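Local coordinates for protein peroxinectin A (Dictyostelium discoideum, PDB 6ERC) that oxidises phenolic donors, iodide and thiocyanate with hydrogen peroxide, as a secreted heme peroxidase of the animal-type superfamily, at residues E141-Y149 against V288-F296. Residues are numbered along the deposited sequence; the frame is centred on the assembly and turned at random.
Sequences EQINSLGSY and VNAQVSNEF. With NA (sodium ion), chain K.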
ATOM      1  N   GLU A 141      10.557  -3.999  18.482  1.00 58.68           N
ATOM      2  CA  GLU A 141       9.401  -3.649  17.675  1.00 57.62           C
ATOM      3  C   GLU A 141       9.857  -3.095  16.338  1.00 57.68           C
ATOM      4  O   GLU A 141      10.887  -2.415  16.256  1.00 58.00           O
ATOM      5  CB  GLU A 141       8.518  -2.624  18.410  1.00 57.13           C
ATOM      6  CG  GLU A 141       7.201  -2.298  17.715  1.00 57.39           C
ATOM      7  CD  GLU A 141       6.431  -3.543  17.286  1.00 57.25           C
ATOM      8  OE1 GLU A 141       6.640  -4.009  16.144  1.00 55.57           O
ATOM      9  OE2 GLU A 141       5.621  -4.058  18.086  1.00 57.64           O
ATOM     10  N   GLN A 142       9.111  -3.433  15.287  1.00 56.86           N
ATOM     11  CA  GLN A 142       9.468  -2.954  13.962  1.00 57.80           C
ATOM     12  C   GLN A 142       9.164  -1.466  13.818  1.00 57.27           C
ATOM     13  O   GLN A 142       8.280  -0.912  14.484  1.00 55.87           O
ATOM     14  CB  GLN A 142       8.735  -3.750  12.873  1.00 57.42           C
ATOM     15  CG  GLN A 142       9.377  -5.093  12.523  1.00 57.38           C
ATOM     16  CD  GLN A 142       9.157  -6.153  13.587  1.00 57.20           C
ATOM     17  OE1 GLN A 142       8.076  -6.253  14.167  1.00 55.55           O
ATOM     18  NE2 GLN A 142      10.183  -6.951  13.848  1.00 57.32           N
ATOM     19  N   ILE A 143       9.925  -0.815  12.937  1.00 56.78           N
ATOM     20  CA  ILE A 143       9.903   0.643  12.779  1.00 58.89           C
ATOM     21  C   ILE A 143       9.165   0.999  11.498  1.00 57.19           C
ATOM     22  O   ILE A 143       9.476   0.473  10.421  1.00 55.55           O
ATOM     23  CB  ILE A 143      11.332   1.239  12.781  1.00 59.60           C
ATOM     24  CG1 ILE A 143      11.926   1.254  14.214  1.00 58.62           C
ATOM     25  CG2 ILE A 143      11.313   2.656  12.171  1.00 58.03           C
ATOM     26  CD1 ILE A 143      11.663   2.540  15.008  1.00 58.75           C
ATOM     27  N   ASN A 144       8.187   1.891  11.621  1.00 58.32           N
ATOM     28  CA  ASN A 144       7.491   2.446  10.465  1.00 58.97           C
ATOM     29  C   ASN A 144       8.302   3.615   9.916  1.00 57.04           C
ATOM     30  O   ASN A 144       8.369   4.683  10.536  1.00 56.34           O
ATOM     31  CB  ASN A 144       6.076   2.903  10.830  1.00 56.41           C
ATOM     32  CG  ASN A 144       5.263   3.306   9.615  1.00 55.75           C
ATOM     33  OD1 ASN A 144       5.738   3.219   8.483  1.00 56.56           O
ATOM     34  ND2 ASN A 144       4.037   3.735   9.840  1.00 54.45           N
ATOM     35  N   SER A 145       8.918   3.417   8.756  1.00 57.17           N
ATOM     36  CA  SER A 145       9.704   4.469   8.112  1.00 60.71           C
ATOM     37  C   SER A 145       8.842   5.413   7.280  1.00 59.17           C
ATOM     38  O   SER A 145       9.228   5.819   6.181  1.00 58.30           O
ATOM     39  CB  SER A 145      10.802   3.834   7.260  1.00 58.97           C
ATOM     40  OG  SER A 145      11.765   3.187   8.075  1.00 59.08           O
ATOM     41  N   LEU A 146       7.670   5.777   7.793  1.00 58.18           N
ATOM     42  CA  LEU A 146       6.749   6.655   7.091  1.00 59.01           C
ATOM     43  C   LEU A 146       5.744   7.195   8.097  1.00 59.33           C
ATOM     44  O   LEU A 146       5.426   6.532   9.088  1.00 57.14           O
ATOM     45  CB  LEU A 146       6.027   5.919   5.959  1.00 58.04           C
ATOM     46  CG  LEU A 146       5.760   6.712   4.681  1.00 57.71           C
ATOM     47  CD1 LEU A 146       7.047   6.932   3.902  1.00 58.54           C
ATOM     48  CD2 LEU A 146       4.736   5.992   3.827  1.00 58.65           C
ATOM     49  N   GLY A 147       5.254   8.406   7.840  1.00 59.70           N
ATOM     50  CA  GLY A 147       4.237   8.989   8.691  1.00 57.36           C
ATOM     51  C   GLY A 147       2.951   8.189   8.653  1.00 56.15           C
ATOM     52  O   GLY A 147       2.472   7.826   7.575  1.00 55.90           O
ATOM     53  N   SER A 148       2.379   7.910   9.825  1.00 55.85           N
ATOM     54  CA  SER A 148       1.192   7.067   9.905  1.00 54.87           C
ATOM     55  C   SER A 148      -0.075   7.780   9.454  1.00 54.33           C
ATOM     56  O   SER A 148      -1.075   7.113   9.163  1.00 52.19           O
ATOM     57  CB  SER A 148       1.007   6.564  11.338  1.00 54.56           C
ATOM     58  OG  SER A 148       2.119   5.790  11.749  1.00 55.06           O
ATOM     59  N   TYR A 149      -0.059   9.108   9.391  1.00 56.70           N
ATOM     60  CA  TYR A 149      -1.238   9.863   8.997  1.00 54.92           C
ATOM     61  C   TYR A 149      -1.354   9.927   7.481  1.00 52.96           C
ATOM     62  O   TYR A 149      -0.355   9.936   6.758  1.00 53.96           O
ATOM     63  CB  TYR A 149      -1.183  11.282   9.568  1.00 54.82           C
ATOM     64  CG  TYR A 149      -1.107  11.334  11.077  1.00 53.40           C
ATOM     65  CD1 TYR A 149      -2.258  11.277  11.851  1.00 52.87           C
ATOM     66  CD2 TYR A 149       0.115  11.443  11.725  1.00 54.24           C
ATOM     67  CE1 TYR A 149      -2.195  11.322  13.231  1.00 53.89           C
ATOM     68  CE2 TYR A 149       0.189  11.490  13.105  1.00 55.68           C
ATOM     69  CZ  TYR A 149      -0.968  11.429  13.854  1.00 54.83           C
ATOM     70  OH  TYR A 149      -0.896  11.475  15.229  1.00 53.93           O
ATOM     71  N   VAL A 288      -6.768   8.807  21.008  1.00 54.23           N
ATOM     72  CA  VAL A 288      -6.636   7.747  20.018  1.00 52.43           C
ATOM     73  C   VAL A 288      -5.281   7.867  19.340  1.00 53.81           C
ATOM     74  O   VAL A 288      -4.854   8.963  18.953  1.00 54.36           O
ATOM     75  CB  VAL A 288      -7.783   7.815  18.992  1.00 51.34           C
ATOM     76  CG1 VAL A 288      -7.507   6.916  17.792  1.00 52.29           C
ATOM     77  CG2 VAL A 288      -9.091   7.420  19.653  1.00 52.15           C
ATOM     78  N   ASN A 289      -4.600   6.733  19.189  1.00 53.19           N
ATOM     79  CA  ASN A 289      -3.305   6.676  18.525  1.00 53.39           C
ATOM     80  C   ASN A 289      -3.513   6.246  17.078  1.00 52.25           C
ATOM     81  O   ASN A 289      -4.029   5.154  16.818  1.00 51.16           O
ATOM     82  CB  ASN A 289      -2.365   5.711  19.247  1.00 52.71           C
ATOM     83  CG  ASN A 289      -0.965   5.712  18.664  1.00 52.66           C
ATOM     84  OD1 ASN A 289      -0.656   6.483  17.760  1.00 53.42           O
ATOM     85  ND2 ASN A 289      -0.106   4.851  19.192  1.00 54.22           N
ATOM     86  N   ALA A 290      -3.119   7.108  16.142  1.00 54.24           N
ATOM     87  CA  ALA A 290      -3.269   6.830  14.720  1.00 53.31           C
ATOM     88  C   ALA A 290      -2.155   5.956  14.159  1.00 52.55           C
ATOM     89  O   ALA A 290      -2.230   5.570  12.988  1.00 52.04           O
ATOM     90  CB  ALA A 290      -3.320   8.145  13.939  1.00 53.94           C
ATOM     91  N   GLN A 291      -1.132   5.642  14.956  1.00 53.36           N
ATOM     92  CA  GLN A 291      -0.013   4.840  14.482  1.00 52.57           C
ATOM     93  C   GLN A 291      -0.511   3.543  13.855  1.00 52.52           C
ATOM     94  O   GLN A 291      -1.480   2.941  14.324  1.00 51.23           O
ATOM     95  CB  GLN A 291       0.939   4.537  15.642  1.00 53.56           C
ATOM     96  CG  GLN A 291       2.218   3.810  15.247  1.00 54.66           C
ATOM     97  CD  GLN A 291       3.232   4.718  14.587  1.00 55.76           C
ATOM     98  OE1 GLN A 291       3.330   5.901  14.915  1.00 57.44           O
ATOM     99  NE2 GLN A 291       3.997   4.170  13.652  1.00 54.86           N
ATOM    100  N   VAL A 292       0.159   3.117  12.782  1.00 51.80           N
ATOM    101  CA  VAL A 292      -0.246   1.905  12.081  1.00 53.23           C
ATOM    102  C   VAL A 292       0.065   0.684  12.938  1.00 53.53           C
ATOM    103  O   VAL A 292       1.075   0.639  13.652  1.00 53.26           O
ATOM    104  CB  VAL A 292       0.455   1.816  10.714  1.00 54.05           C
ATOM    105  CG1 VAL A 292       0.135   0.486  10.023  1.00 52.50           C
ATOM    106  CG2 VAL A 292       0.052   2.987   9.831  1.00 52.39           C
ATOM    107  N   SER A 293      -0.806  -0.318  12.869  1.00 51.92           N
ATOM    108  CA  SER A 293      -0.586  -1.568  13.578  1.00 52.64           C
ATOM    109  C   SER A 293       0.256  -2.510  12.732  1.00 52.39           C
ATOM    110  O   SER A 293       0.177  -2.517  11.500  1.00 50.71           O
ATOM    111  CB  SER A 293      -1.913  -2.242  13.926  1.00 51.79           C
ATOM    112  OG  SER A 293      -2.546  -2.735  12.759  1.00 50.40           O
ATOM    113  N   ASN A 294       1.066  -3.319  13.414  1.00 53.46           N
ATOM    114  CA  ASN A 294       1.944  -4.249  12.716  1.00 53.80           C
ATOM    115  C   ASN A 294       1.150  -5.256  11.900  1.00 52.31           C
ATOM    116  O   ASN A 294       1.581  -5.652  10.810  1.00 52.33           O
ATOM    117  CB  ASN A 294       2.843  -4.966  13.721  1.00 54.14           C
ATOM    118  CG  ASN A 294       4.162  -5.386  13.122  1.00 54.14           C
ATOM    119  OD1 ASN A 294       4.204  -6.046  12.082  1.00 54.48           O
ATOM    120  ND2 ASN A 294       5.254  -4.991  13.766  1.00 55.06           N
ATOM    121  N   GLU A 295      -0.015  -5.671  12.398  1.00 50.52           N
ATOM    122  CA  GLU A 295      -0.818  -6.652  11.681  1.00 51.51           C
ATOM    123  C   GLU A 295      -1.493  -6.039  10.462  1.00 51.14           C
ATOM    124  O   GLU A 295      -1.717  -6.735   9.467  1.00 50.85           O
ATOM    125  CB  GLU A 295      -1.869  -7.260  12.611  1.00 53.40           C
ATOM    126  CG  GLU A 295      -1.299  -7.978  13.830  1.00 52.62           C
ATOM    127  CD  GLU A 295      -0.888  -7.022  14.939  1.00 53.34           C
ATOM    128  OE1 GLU A 295      -0.863  -5.797  14.695  1.00 51.16           O
ATOM    129  OE2 GLU A 295      -0.594  -7.499  16.057  1.00 54.92           O
ATOM    130  N   PHE A 296      -1.823  -4.747  10.523  1.00 53.25           N
ATOM    131  CA  PHE A 296      -2.486  -4.086   9.402  1.00 51.42           C
ATOM    132  C   PHE A 296      -1.597  -4.091   8.166  1.00 50.62           C
ATOM    133  O   PHE A 296      -1.978  -4.606   7.110  1.00 49.70           O
ATOM    134  CB  PHE A 296      -2.862  -2.654   9.793  1.00 51.28           C
ATOM    135  CG  PHE A 296      -3.415  -1.831   8.655  1.00 49.81           C
ATOM    136  CD1 PHE A 296      -4.758  -1.898   8.319  1.00 50.78           C
ATOM    137  CD2 PHE A 296      -2.593  -0.979   7.933  1.00 50.76           C
ATOM    138  CE1 PHE A 296      -5.269  -1.139   7.276  1.00 50.02           C
ATOM    139  CE2 PHE A 296      -3.101  -0.215   6.889  1.00 50.66           C
ATOM    140  CZ  PHE A 296      -4.439  -0.297   6.562  1.00 49.22           C
TER
HETATM  141 NA    NA K 609       1.748   9.622   5.795  1.00 57.05          NA
HETATM  142  O   HOH W   1      -2.622   9.911  16.995  1.00 42.95           O
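With CG anti to the backbone N (chi1 -152°), Asn294 sends its amide to the middle of strand 139-144, where Glu141 and Gln142, both bent at chi2, curl their polar ends to meet it. Both acceptors share one nitrogen: Asn294 ND2 donates to Glu141 OE1 at 2.9 Å, meeting it on the syn side but tilted out of the carboxylate plane, while OE1 lies close to the amide plane of Asn294. The same ND2 reaches Gln142 OE1 at 3.1 Å, in the carbonyl plane and on a lone pair, with the two amides almost perpendicular (81°). Glu141 OE1 is gripped again on its anti side by the backbone N of Gln142, which comes from the opposite face of the carboxylate, while OE2 of Glu141 makes a salt bridge with Arg28. Because Asn294 OD1 is hydrogen-bonded to His390 ND1, both ends of the amide are engaged and its rotation is probably fixed; an alanine here would probably leave Gln142 OE1 and the buried carboxylate of Glu141 each short of a donor and His390 without its amide partner.

Toward the other end, Val292 N donates a weak hydrogen bond to Ser148 OG at 3.5 Å, and the CG2 methyl of Val292 packs against the same serine. The Ala290 CB methyl approaches the Tyr149 ring obliquely, 3.4 Å from Tyr149 CE1. Tyr149 OH has its stronger polar partner in Gln19, and a water also joins it to Val288 O and Ala290 N. The carbonyl oxygens of Gly147 and Tyr149 bind sodium, completed by Asn82, Asp151 and Asn153. The contact thus illustrates how a buried carboxylate can be accommodated: one amide, one backbone N-H and one guanidinium together probably offset its charge and favour the ionised form, and the amide alone of these ties the strand to the first turn of helix 294-300.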